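Ionotropic glutamate receptor bacterial homologue (Nostoc punctiforme, PDB 2PYY) binds L-glutamate between two lobes and is probably the ligand-binding core of a bacterial ionotropic glutamate receptor homologue. Local coordinates at residues B[6-11]-B[51-56]; B[24-29]-B[211-216]; B[135-138]-B[142-145]. All coordinates share one frame; numbering follows the deposited sequence.

Interaction 1: residues B[6-11]-B[51-56]; sequences LVATRV and PELISA. With GLU (glutamic acid), chain E.
Leu53 of helix 50-58 lies against Ala8 of strand 5-10, and this pair makes the apolar centre of the contact. Leu53 CG is 3.6 Å from Ala8 CB. Leu53 CG stands anti to the backbone N (chi1 177°), which sends the isobutyl group out from the helix to the strand. Branch CD1 does most of the reaching. Leu53 CD1 touches the Ala8 methyl and lies 3.9 Å from Thr9 C. Leu53 CD1 also comes within 4.3 Å of Arg10 CB, so it rests along the strand. No hydrogen bond joins the segments.

Arg10 starts out toward the helix but does not end there. Its chain bends at chi2 (-100°), and the guanidinium is carried to the bound glutamic acid. The ligand's side-chain carboxylate sits over one face of this group, with ligand CD 3.2 Å above the guanidinium plane and offset toward the rim. The closest atoms are Arg10 NH2 and ligand OE1, at 2.8 Å. The placing of ligand OE2 is doubtful in detail. The opposite charges favour this meeting. A weak bond from Arg10 NE to Val11 O (3.3 Å) lends a little support on the protein side. A leucine at Arg10 would have no guanidinium and would probably leave the ligand carboxylate without the positive charge it lies over. The ligand is hydrogen-bonded to Asp158, Ala68, Ser70, Arg75, Thr118 and Thr122.

Strand 5-10 is the middle strand of a parallel sheet, between strands 42-47 and 64-66. Helix 50-58 connects those two in a beta-alpha-beta crossover that passes over the middle strand. The short axes run nearly antiparallel (171°) and approach to 8.7 Å. Beyond Ala8, Leu53 also touches Ile69 and Ile189, the latter on strand 175-190.

Interaction 2: residues B[24-29]-B[211-216]; sequences SGFSID and GTYQSL
Phe26 and Tyr213 form the aromatic part of this contact. They make an offset edge-to-face (T-shaped) pair, with the Phe26 edge directed at the Tyr213 face. The ring centroids are 5.9 Å apart and the planes stand at 89°. Phe26 CZ leads, 3.9 Å from Tyr213 CE1. Phe26 CG is anti to its backbone N (chi1 175°), and this carries the ring across to helix 212-220.

Apolar packing comes mainly from Leu216. Leu216 CB is 4.0 Å from Phe26 CE1. Leu216 CD2 meets Asp29 C at 3.9 Å.

One polar atom meets the aromatic edge. Leu216 O lies near the Phe26 ring plane, 3.9 Å from Phe26 CD1.

No hydrogen bond crosses between the two segments. The polar ends of Asp29 and Tyr213 have partners outside them: the Asp29 carboxylate makes salt bridges to Arg32 and Lys219 and accepts a hydrogen bond from Trp220 NE1, while Tyr213 OH is hydrogen-bonded to Ile85 O.

Both segments include a helix start, with Gly25 and Gly211 as N-caps. The contact thus packs the N-terminal turns of helices 26-38 and 212-220 together and joins an early part of the chain to its C-terminal helix. Around it, Leu30 of helix 26-38 touches Leu216, Phe86 of strand 86-94 makes another edge-to-face pair with Phe26, and Lys208 of helix 197-209 makes a cation-pi contact with Tyr213.

Interaction 3: residues B[135-138]-B[142-145]; sequences LEVP and EAYK
Val137, the last residue of strand 133-137, packs on Ala143 and Glu142 of helix 140-148. The apolar contacts come first. Branch CG2 of Val137 reaches the helix, with Val137 CG2 3.7 Å from Ala143 CB and 3.6 Å from Ala143 N. Chi1 of -66° sets CG2 between the backbone N and the carbonyl carbon, while CG1 is anti to the carbonyl carbon. Beside this, Val137 CB lies 3.9 Å from Glu142 CB. The two side chains run alongside each other, pointing opposite ways.

A second kind of contact joins Glu142 and Pro138. The Glu142 chain is extended beyond CG and crosses the proline ring at about a right angle. The carboxylate is modelled too close to the ring, and its placement is doubtful.

Polar pairing between the segments is absent. Glu136 points away from the helix and makes a salt bridge with Arg128 of its own chain. Leu135 and Glu136 pair with an antiparallel strand of the second subunit, so the sheet continues across the interface.

Strand 133-137, helix 140-148 and strand 154-158 form a beta-alpha-beta unit. Its two strands are parallel, and strand 114-118 lies between them.

The chemistry differs along the strand. Val137 faces the helix but also packs on Ser133 of the second subunit. Glu136 lies at the interface, with its OE2 close to Glu136 OE2 of the second subunit. These like charges may raise the affinity of one carboxylate for a proton, although the Arg128 salt bridge would oppose this. Between strand and helix, a small apolar patch and the short chain connection do the joining, with no directional bond to fix the register.

Interaction 1 is a wholly buried contact. Interactions 2 and 3 are partly buried. Strand 5-10 and helix 26-38 follow each other in the chain, so interactions 1 and 2 hold consecutive elements, yet their nearest atoms are about 5 Å apart. Interaction 3 belongs to the other sheet and lies on the opposite side of the chain's centre from interaction 2. All three lack hydrogen bonds between their segments. Their polar chemistry differs with place: ligand recognition in interaction 1, a carboxylate bridged to its own helix and to the C-terminal one in interaction 2, and a subunit interface in interaction 3. Only interaction 2 has an aromatic pair across its segments.

Interaction 1: residues B[6-11]-B[51-56]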
ATOM      1  N   LEU B   6      -8.474  14.952  18.659  1.00 17.18           N
ATOM      2  CA  LEU B   6      -8.887  15.371  17.332  1.00 16.09           C
ATOM      3  C   LEU B   6      -8.703  14.161  16.432  1.00 13.50           C
ATOM      4  O   LEU B   6      -7.589  13.667  16.261  1.00 13.95           O
ATOM      5  CB  LEU B   6      -8.024  16.547  16.862  1.00 17.33           C
ATOM      6  CG  LEU B   6      -8.567  17.939  17.236  1.00 19.57           C
ATOM      7  CD1 LEU B   6      -9.097  17.948  18.650  1.00 22.88           C
ATOM      8  CD2 LEU B   6      -7.470  18.982  17.050  1.00 19.77           C
ATOM      9  N   VAL B   7      -9.801  13.661  15.880  1.00 13.96           N
ATOM     10  CA  VAL B   7      -9.731  12.489  15.019  1.00 13.05           C
ATOM     11  C   VAL B   7     -10.124  12.832  13.577  1.00 12.64           C
ATOM     12  O   VAL B   7     -11.224  13.317  13.334  1.00 12.36           O
ATOM     13  CB  VAL B   7     -10.645  11.372  15.570  1.00 12.91           C
ATOM     14  CG1 VAL B   7     -10.582  10.148  14.667  1.00 11.18           C
ATOM     15  CG2 VAL B   7     -10.208  11.007  16.990  1.00 12.87           C
ATOM     16  N   ALA B   8      -9.208  12.611  12.637  1.00 12.69           N
ATOM     17  CA  ALA B   8      -9.485  12.894  11.237  1.00 12.20           C
ATOM     18  C   ALA B   8     -10.341  11.777  10.665  1.00 11.92           C
ATOM     19  O   ALA B   8     -10.116  10.602  10.961  1.00 10.69           O
ATOM     20  CB  ALA B   8      -8.189  12.999  10.452  1.00 13.23           C
ATOM     21  N   THR B   9     -11.334  12.148   9.862  1.00 12.51           N
ATOM     22  CA  THR B   9     -12.176  11.159   9.217  1.00 13.30           C
ATOM     23  C   THR B   9     -12.304  11.562   7.752  1.00 13.48           C
ATOM     24  O   THR B   9     -12.022  12.699   7.390  1.00 13.42           O
ATOM     25  CB  THR B   9     -13.590  11.066   9.854  1.00 15.13           C
ATOM     26  OG1 THR B   9     -14.366  12.234   9.542  1.00 18.74           O
ATOM     27  CG2 THR B   9     -13.476  10.912  11.361  1.00 17.62           C
ATOM     28  N   ARG B  10     -12.718  10.617   6.923  1.00 13.19           N
ATOM     29  CA  ARG B  10     -12.903  10.850   5.507  1.00 13.40           C
ATOM     30  C   ARG B  10     -14.177  10.082   5.163  1.00 14.15           C
ATOM     31  O   ARG B  10     -14.355   8.925   5.556  1.00 13.91           O
ATOM     32  CB  ARG B  10     -11.684  10.321   4.740  1.00 13.27           C
ATOM     33  CG  ARG B  10     -11.735  10.494   3.237  1.00 16.46           C
ATOM     34  CD  ARG B  10     -12.150   9.194   2.581  1.00 19.57           C
ATOM     35  NE  ARG B  10     -12.436   9.343   1.161  1.00 19.80           N
ATOM     36  CZ  ARG B  10     -11.559   9.752   0.249  1.00 22.09           C
ATOM     37  NH1 ARG B  10     -10.315  10.055   0.601  1.00 25.38           N
ATOM     38  NH2 ARG B  10     -11.929   9.878  -1.021  1.00 16.21           N
ATOM     39  N   VAL B  11     -15.082  10.763   4.471  1.00 14.30           N
ATOM     40  CA  VAL B  11     -16.361  10.196   4.066  1.00 15.19           C
ATOM     41  C   VAL B  11     -16.181   9.160   2.964  1.00 16.57           C
ATOM     42  O   VAL B  11     -15.676   9.462   1.889  1.00 16.23           O
ATOM     43  CB  VAL B  11     -17.312  11.313   3.589  1.00 16.59           C
ATOM     44  CG1 VAL B  11     -18.668  10.719   3.187  1.00 16.14           C
ATOM     45  CG2 VAL B  11     -17.498  12.334   4.714  1.00 17.64           C
ATOM     46  N   PRO B  51      -4.713  11.647   1.190  1.00 15.02           N
ATOM     47  CA  PRO B  51      -3.490  12.424   1.431  1.00 15.75           C
ATOM     48  C   PRO B  51      -3.737  13.663   2.295  1.00 14.12           C
ATOM     49  O   PRO B  51      -2.897  14.034   3.118  1.00 14.93           O
ATOM     50  CB  PRO B  51      -2.986  12.742   0.020  1.00 15.83           C
ATOM     51  CG  PRO B  51      -4.208  12.597  -0.853  1.00 19.23           C
ATOM     52  CD  PRO B  51      -4.945  11.431  -0.249  1.00 14.58           C
ATOM     53  N   GLU B  52      -4.905  14.272   2.126  1.00 15.28           N
ATOM     54  CA  GLU B  52      -5.268  15.443   2.914  1.00 15.07           C
ATOM     55  C   GLU B  52      -5.366  15.033   4.393  1.00 14.79           C
ATOM     56  O   GLU B  52      -4.949  15.774   5.283  1.00 14.94           O
ATOM     57  CB  GLU B  52      -6.605  15.992   2.426  1.00 18.62           C
ATOM     58  CG  GLU B  52      -6.751  17.489   2.516  1.00 20.97           C
ATOM     59  CD  GLU B  52      -8.080  17.964   1.923  1.00 23.64           C
ATOM     60  OE1 GLU B  52      -8.091  18.359   0.738  1.00 20.13           O
ATOM     61  OE2 GLU B  52      -9.101  17.908   2.651  1.00 20.21           O
ATOM     62  N   LEU B  53      -5.913  13.848   4.653  1.00 13.57           N
ATOM     63  CA  LEU B  53      -6.021  13.355   6.020  1.00 14.88           C
ATOM     64  C   LEU B  53      -4.625  13.041   6.579  1.00 14.80           C
ATOM     65  O   LEU B  53      -4.299  13.384   7.723  1.00 14.74           O
ATOM     66  CB  LEU B  53      -6.908  12.100   6.065  1.00 15.52           C
ATOM     67  CG  LEU B  53      -7.079  11.400   7.419  1.00 13.74           C
ATOM     68  CD1 LEU B  53      -8.485  10.801   7.546  1.00 12.34           C
ATOM     69  CD2 LEU B  53      -6.012  10.333   7.568  1.00 12.76           C
ATOM     70  N   ILE B  54      -3.796  12.391   5.769  1.00 15.35           N
ATOM     71  CA  ILE B  54      -2.444  12.056   6.188  1.00 16.24           C
ATOM     72  C   ILE B  54      -1.649  13.318   6.537  1.00 15.44           C
ATOM     73  O   ILE B  54      -0.978  13.362   7.569  1.00 15.95           O
ATOM     74  CB  ILE B  54      -1.693  11.277   5.078  1.00 19.18           C
ATOM     75  CG1 ILE B  54      -2.458   9.997   4.739  1.00 21.42           C
ATOM     76  CG2 ILE B  54      -0.259  10.957   5.524  1.00 21.74           C
ATOM     77  CD1 ILE B  54      -3.054   9.291   5.925  1.00 21.16           C
ATOM     78  N   SER B  55      -1.736  14.350   5.701  1.00 16.26           N
ATOM     79  CA  SER B  55      -1.002  15.582   5.975  1.00 16.67           C
ATOM     80  C   SER B  55      -1.414  16.228   7.302  1.00 16.40           C
ATOM     81  O   SER B  55      -0.573  16.811   7.995  1.00 15.39           O
ATOM     82  CB  SER B  55      -1.151  16.577   4.811  1.00 19.82           C
ATOM     83  OG  SER B  55      -2.506  16.746   4.419  1.00 29.64           O
ATOM     84  N   ALA B  56      -2.692  16.124   7.665  1.00 14.82           N
ATOM     85  CA  ALA B  56      -3.170  16.682   8.936  1.00 16.87           C
ATOM     86  C   ALA B  56      -2.458  15.968  10.091  1.00 17.34           C
ATOM     87  O   ALA B  56      -2.108  16.583  11.109  1.00 18.29           O
ATOM     88  CB  ALA B  56      -4.683  16.505   9.072  1.00 15.40           C
TER
HETATM   89  N   GLU E2620      -8.376   2.515   0.992  1.00 16.95           N
HETATM   90  CA  GLU E2620      -8.007   3.666   0.118  1.00 17.76           C
HETATM   91  C   GLU E2620      -6.677   4.257   0.574  1.00 17.99           C
HETATM   92  O   GLU E2620      -6.352   4.103   1.771  1.00 17.78           O
HETATM   93  CB  GLU E2620      -9.088   4.746   0.184  1.00 18.83           C
HETATM   94  CG  GLU E2620      -8.861   5.913  -0.773  1.00 17.19           C
HETATM   95  CD  GLU E2620      -9.863   7.044  -0.578  1.00 17.15           C
HETATM   96  OE1 GLU E2620      -9.912   7.949  -1.436  1.00 14.43           O
HETATM   97  OE2 GLU E2620     -10.595   7.026   0.435  1.00 15.35           O
HETATM   98  OXT GLU E2620      -5.978   4.869  -0.259  1.00 18.44           O

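Interaction 2: residues B[24-29]-B[211-216]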
ATOM      1  N   SER B  24     -21.962   8.394  10.446  1.00 19.39           N
ATOM      2  CA  SER B  24     -22.239   7.011  10.806  1.00 19.17           C
ATOM      3  C   SER B  24     -21.412   6.067   9.934  1.00 18.72           C
ATOM      4  O   SER B  24     -20.640   6.511   9.077  1.00 17.45           O
ATOM      5  CB  SER B  24     -23.730   6.701  10.617  1.00 20.67           C
ATOM      6  OG  SER B  24     -24.008   5.376  11.065  1.00 30.75           O
ATOM      7  N   GLY B  25     -21.591   4.768  10.146  1.00 15.88           N
ATOM      8  CA  GLY B  25     -20.853   3.808   9.356  1.00 16.58           C
ATOM      9  C   GLY B  25     -20.057   2.867  10.226  1.00 15.64           C
ATOM     10  O   GLY B  25     -19.945   3.050  11.442  1.00 17.01           O
ATOM     11  N   PHE B  26     -19.481   1.855   9.595  1.00 11.80           N
ATOM     12  CA  PHE B  26     -18.703   0.881  10.336  1.00 11.82           C
ATOM     13  C   PHE B  26     -17.528   1.486  11.109  1.00 12.78           C
ATOM     14  O   PHE B  26     -17.360   1.222  12.293  1.00 12.79           O
ATOM     15  CB  PHE B  26     -18.190  -0.206   9.399  1.00 10.38           C
ATOM     16  CG  PHE B  26     -17.286  -1.193  10.068  1.00 12.13           C
ATOM     17  CD1 PHE B  26     -17.808  -2.238  10.827  1.00 11.29           C
ATOM     18  CD2 PHE B  26     -15.907  -1.087   9.917  1.00 10.07           C
ATOM     19  CE1 PHE B  26     -16.956  -3.171  11.424  1.00 12.34           C
ATOM     20  CE2 PHE B  26     -15.048  -2.005  10.501  1.00 11.26           C
ATOM     21  CZ  PHE B  26     -15.572  -3.055  11.257  1.00 13.64           C
ATOM     22  N   SER B  27     -16.705   2.294  10.448  1.00 13.08           N
ATOM     23  CA  SER B  27     -15.571   2.874  11.159  1.00 13.35           C
ATOM     24  C   SER B  27     -15.997   3.850  12.241  1.00 12.46           C
ATOM     25  O   SER B  27     -15.359   3.919  13.296  1.00 12.09           O
ATOM     26  CB  SER B  27     -14.611   3.568  10.199  1.00 11.53           C
ATOM     27  OG  SER B  27     -14.186   2.657   9.195  1.00 14.39           O
ATOM     28  N   ILE B  28     -17.047   4.621  11.975  1.00 13.87           N
ATOM     29  CA  ILE B  28     -17.561   5.550  12.976  1.00 13.85           C
ATOM     30  C   ILE B  28     -17.956   4.750  14.239  1.00 13.63           C
ATOM     31  O   ILE B  28     -17.595   5.118  15.359  1.00 14.87           O
ATOM     32  CB  ILE B  28     -18.802   6.351  12.427  1.00 12.46           C
ATOM     33  CG1 ILE B  28     -18.366   7.242  11.258  1.00 11.49           C
ATOM     34  CG2 ILE B  28     -19.380   7.274  13.511  1.00 16.62           C
ATOM     35  CD1 ILE B  28     -17.246   8.218  11.619  1.00  9.64           C
ATOM     36  N   ASP B  29     -18.688   3.650  14.064  1.00 14.13           N
ATOM     37  CA  ASP B  29     -19.095   2.829  15.221  1.00 15.64           C
ATOM     38  C   ASP B  29     -17.918   2.141  15.906  1.00 15.84           C
ATOM     39  O   ASP B  29     -17.856   2.050  17.135  1.00 15.20           O
ATOM     40  CB  ASP B  29     -20.110   1.750  14.816  1.00 17.23           C
ATOM     41  CG  ASP B  29     -21.439   2.337  14.378  1.00 18.99           C
ATOM     42  OD1 ASP B  29     -21.703   3.512  14.705  1.00 21.32           O
ATOM     43  OD2 ASP B  29     -22.217   1.621  13.722  1.00 20.45           O
ATOM     44  N   GLY B 211     -17.077 -10.165  21.184  1.00 31.52           N
ATOM     45  CA  GLY B 211     -18.117 -10.206  20.166  1.00 30.06           C
ATOM     46  C   GLY B 211     -18.552  -8.870  19.593  1.00 28.35           C
ATOM     47  O   GLY B 211     -19.210  -8.825  18.550  1.00 30.67           O
ATOM     48  N   THR B 212     -18.197  -7.781  20.264  1.00 26.29           N
ATOM     49  CA  THR B 212     -18.569  -6.455  19.781  1.00 25.49           C
ATOM     50  C   THR B 212     -18.162  -6.216  18.324  1.00 24.19           C
ATOM     51  O   THR B 212     -18.966  -5.738  17.514  1.00 23.60           O
ATOM     52  CB  THR B 212     -17.954  -5.348  20.652  1.00 24.36           C
ATOM     53  OG1 THR B 212     -18.416  -5.501  22.001  1.00 27.19           O
ATOM     54  CG2 THR B 212     -18.391  -3.971  20.143  1.00 23.78           C
ATOM     55  N   TYR B 213     -16.919  -6.556  17.988  1.00 23.22           N
ATOM     56  CA  TYR B 213     -16.424  -6.374  16.617  1.00 23.86           C
ATOM     57  C   TYR B 213     -17.339  -7.120  15.654  1.00 24.86           C
ATOM     58  O   TYR B 213     -17.865  -6.568  14.677  1.00 22.47           O
ATOM     59  CB  TYR B 213     -15.002  -6.929  16.465  1.00 21.33           C
ATOM     60  CG  TYR B 213     -14.442  -6.715  15.082  1.00 19.54           C
ATOM     61  CD1 TYR B 213     -13.783  -5.533  14.754  1.00 16.06           C
ATOM     62  CD2 TYR B 213     -14.633  -7.666  14.078  1.00 19.09           C
ATOM     63  CE1 TYR B 213     -13.332  -5.298  13.465  1.00 16.65           C
ATOM     64  CE2 TYR B 213     -14.189  -7.444  12.782  1.00 16.21           C
ATOM     65  CZ  TYR B 213     -13.538  -6.255  12.477  1.00 18.50           C
ATOM     66  OH  TYR B 213     -13.104  -6.004  11.189  1.00 15.84           O
ATOM     67  N   GLN B 214     -17.500  -8.401  15.958  1.00 25.82           N
ATOM     68  CA  GLN B 214     -18.327  -9.309  15.190  1.00 27.06           C
ATOM     69  C   GLN B 214     -19.705  -8.684  14.942  1.00 26.31           C
ATOM     70  O   GLN B 214     -20.188  -8.643  13.811  1.00 24.71           O
ATOM     71  CB  GLN B 214     -18.465 -10.612  15.980  1.00 31.42           C
ATOM     72  CG  GLN B 214     -18.090 -11.861  15.215  1.00 38.04           C
ATOM     73  CD  GLN B 214     -19.239 -12.390  14.394  1.00 40.34           C
ATOM     74  OE1 GLN B 214     -19.781 -13.459  14.689  1.00 41.98           O
ATOM     75  NE2 GLN B 214     -19.621 -11.648  13.354  1.00 39.40           N
ATOM     76  N   SER B 215     -20.329  -8.182  16.003  1.00 24.93           N
ATOM     77  CA  SER B 215     -21.656  -7.587  15.874  1.00 23.40           C
ATOM     78  C   SER B 215     -21.663  -6.343  14.990  1.00 21.98           C
ATOM     79  O   SER B 215     -22.605  -6.123  14.227  1.00 19.97           O
ATOM     80  CB  SER B 215     -22.216  -7.244  17.253  1.00 26.38           C
ATOM     81  OG  SER B 215     -22.316  -8.416  18.056  1.00 27.87           O
ATOM     82  N   LEU B 216     -20.610  -5.537  15.088  1.00 20.36           N
ATOM     83  CA  LEU B 216     -20.508  -4.326  14.285  1.00 20.37           C
ATOM     84  C   LEU B 216     -20.376  -4.683  12.820  1.00 19.18           C
ATOM     85  O   LEU B 216     -21.021  -4.076  11.961  1.00 18.14           O
ATOM     86  CB  LEU B 216     -19.294  -3.498  14.714  1.00 20.95           C
ATOM     87  CG  LEU B 216     -19.570  -2.287  15.619  1.00 25.01           C
ATOM     88  CD1 LEU B 216     -20.505  -2.664  16.739  1.00 27.24           C
ATOM     89  CD2 LEU B 216     -18.249  -1.752  16.149  1.00 25.29           C
TER

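Interaction 3: residues B[135-138]-B[142-145]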
ATOM      1  N   LEU B 135      -7.691   8.077 -14.438  1.00 19.38           N
ATOM      2  CA  LEU B 135      -8.403   9.332 -14.287  1.00 20.05           C
ATOM      3  C   LEU B 135      -8.603   9.540 -12.792  1.00 20.90           C
ATOM      4  O   LEU B 135      -9.555   9.031 -12.205  1.00 18.89           O
ATOM      5  CB  LEU B 135      -9.757   9.247 -14.984  1.00 19.74           C
ATOM      6  CG  LEU B 135     -10.612  10.488 -14.847  1.00 21.41           C
ATOM      7  CD1 LEU B 135      -9.980  11.633 -15.624  1.00 21.37           C
ATOM      8  CD2 LEU B 135     -12.018  10.211 -15.365  1.00 21.77           C
ATOM      9  N   GLU B 136      -7.679  10.272 -12.181  1.00 21.17           N
ATOM     10  CA  GLU B 136      -7.732  10.551 -10.758  1.00 20.44           C
ATOM     11  C   GLU B 136      -8.648  11.745 -10.494  1.00 20.26           C
ATOM     12  O   GLU B 136      -8.316  12.896 -10.819  1.00 19.17           O
ATOM     13  CB  GLU B 136      -6.322  10.825 -10.219  1.00 21.98           C
ATOM     14  CG  GLU B 136      -5.401   9.609 -10.275  1.00 24.80           C
ATOM     15  CD  GLU B 136      -4.061   9.834  -9.581  1.00 26.79           C
ATOM     16  OE1 GLU B 136      -4.050  10.345  -8.444  1.00 27.55           O
ATOM     17  OE2 GLU B 136      -3.015   9.483 -10.166  1.00 28.68           O
ATOM     18  N   VAL B 137      -9.809  11.463  -9.911  1.00 17.04           N
ATOM     19  CA  VAL B 137     -10.785  12.505  -9.606  1.00 16.71           C
ATOM     20  C   VAL B 137     -10.706  12.923  -8.145  1.00 15.73           C
ATOM     21  O   VAL B 137     -10.333  12.135  -7.290  1.00 18.28           O
ATOM     22  CB  VAL B 137     -12.213  12.034  -9.928  1.00 16.09           C
ATOM     23  CG1 VAL B 137     -12.355  11.836 -11.435  1.00 19.16           C
ATOM     24  CG2 VAL B 137     -12.527  10.746  -9.193  1.00 15.96           C
ATOM     25  N   PRO B 138     -11.065  14.174  -7.840  1.00 16.94           N
ATOM     26  CA  PRO B 138     -11.019  14.686  -6.471  1.00 16.59           C
ATOM     27  C   PRO B 138     -12.176  14.240  -5.594  1.00 16.52           C
ATOM     28  O   PRO B 138     -12.140  14.409  -4.379  1.00 14.23           O
ATOM     29  CB  PRO B 138     -11.008  16.195  -6.683  1.00 18.26           C
ATOM     30  CG  PRO B 138     -11.965  16.343  -7.843  1.00 18.19           C
ATOM     31  CD  PRO B 138     -11.498  15.224  -8.780  1.00 16.43           C
ATOM     32  N   GLU B 142     -17.360  11.390  -8.439  1.00 23.64           N
ATOM     33  CA  GLU B 142     -16.984  11.747  -9.800  1.00 25.45           C
ATOM     34  C   GLU B 142     -16.378  10.577 -10.558  1.00 24.37           C
ATOM     35  O   GLU B 142     -16.390  10.555 -11.789  1.00 26.13           O
ATOM     36  CB  GLU B 142     -16.015  12.932  -9.793  1.00 23.96           C
ATOM     37  CG  GLU B 142     -16.575  14.144  -9.063  1.00 24.45           C
ATOM     38  CD  GLU B 142     -15.589  15.304  -9.006  1.00 24.98           C
ATOM     39  OE1 GLU B 142     -14.415  15.052  -8.682  1.00 26.75           O
ATOM     40  OE2 GLU B 142     -15.992  16.455  -9.273  1.00 22.22           O
ATOM     41  N   ALA B 143     -15.854   9.597  -9.834  1.00 23.70           N
ATOM     42  CA  ALA B 143     -15.276   8.431 -10.483  1.00 24.02           C
ATOM     43  C   ALA B 143     -16.419   7.611 -11.071  1.00 24.16           C
ATOM     44  O   ALA B 143     -16.334   7.141 -12.205  1.00 25.14           O
ATOM     45  CB  ALA B 143     -14.479   7.600  -9.479  1.00 24.01           C
ATOM     46  N   TYR B 144     -17.488   7.435 -10.300  1.00 24.90           N
ATOM     47  CA  TYR B 144     -18.654   6.681 -10.774  1.00 26.50           C
ATOM     48  C   TYR B 144     -19.258   7.368 -11.993  1.00 27.99           C
ATOM     49  O   TYR B 144     -19.688   6.702 -12.938  1.00 27.96           O
ATOM     50  CB  TYR B 144     -19.701   6.587  -9.662  1.00 24.53           C
ATOM     51  CG  TYR B 144     -19.185   5.918  -8.408  1.00 23.97           C
ATOM     52  CD1 TYR B 144     -19.773   6.164  -7.173  1.00 22.66           C
ATOM     53  CD2 TYR B 144     -18.094   5.057  -8.457  1.00 22.96           C
ATOM     54  CE1 TYR B 144     -19.282   5.572  -6.010  1.00 23.05           C
ATOM     55  CE2 TYR B 144     -17.599   4.460  -7.306  1.00 23.92           C
ATOM     56  CZ  TYR B 144     -18.190   4.723  -6.089  1.00 23.06           C
ATOM     57  OH  TYR B 144     -17.670   4.158  -4.946  1.00 20.39           O
ATOM     58  N   LYS B 145     -19.294   8.699 -11.961  1.00 28.42           N
ATOM     59  CA  LYS B 145     -19.832   9.475 -13.077  1.00 31.52           C
ATOM     60  C   LYS B 145     -19.003   9.228 -14.330  1.00 31.70           C
ATOM     61  O   LYS B 145     -19.537   8.923 -15.391  1.00 33.07           O
ATOM     62  CB  LYS B 145     -19.805  10.971 -12.760  1.00 33.06           C
ATOM     63  CG  LYS B 145     -21.127  11.556 -12.310  1.00 37.17           C
ATOM     64  CD  LYS B 145     -21.274  11.539 -10.798  1.00 38.66           C
ATOM     65  CE  LYS B 145     -22.428  12.431 -10.369  1.00 40.08           C
ATOM     66  NZ  LYS B 145     -22.510  12.588  -8.895  1.00 41.25           N
TER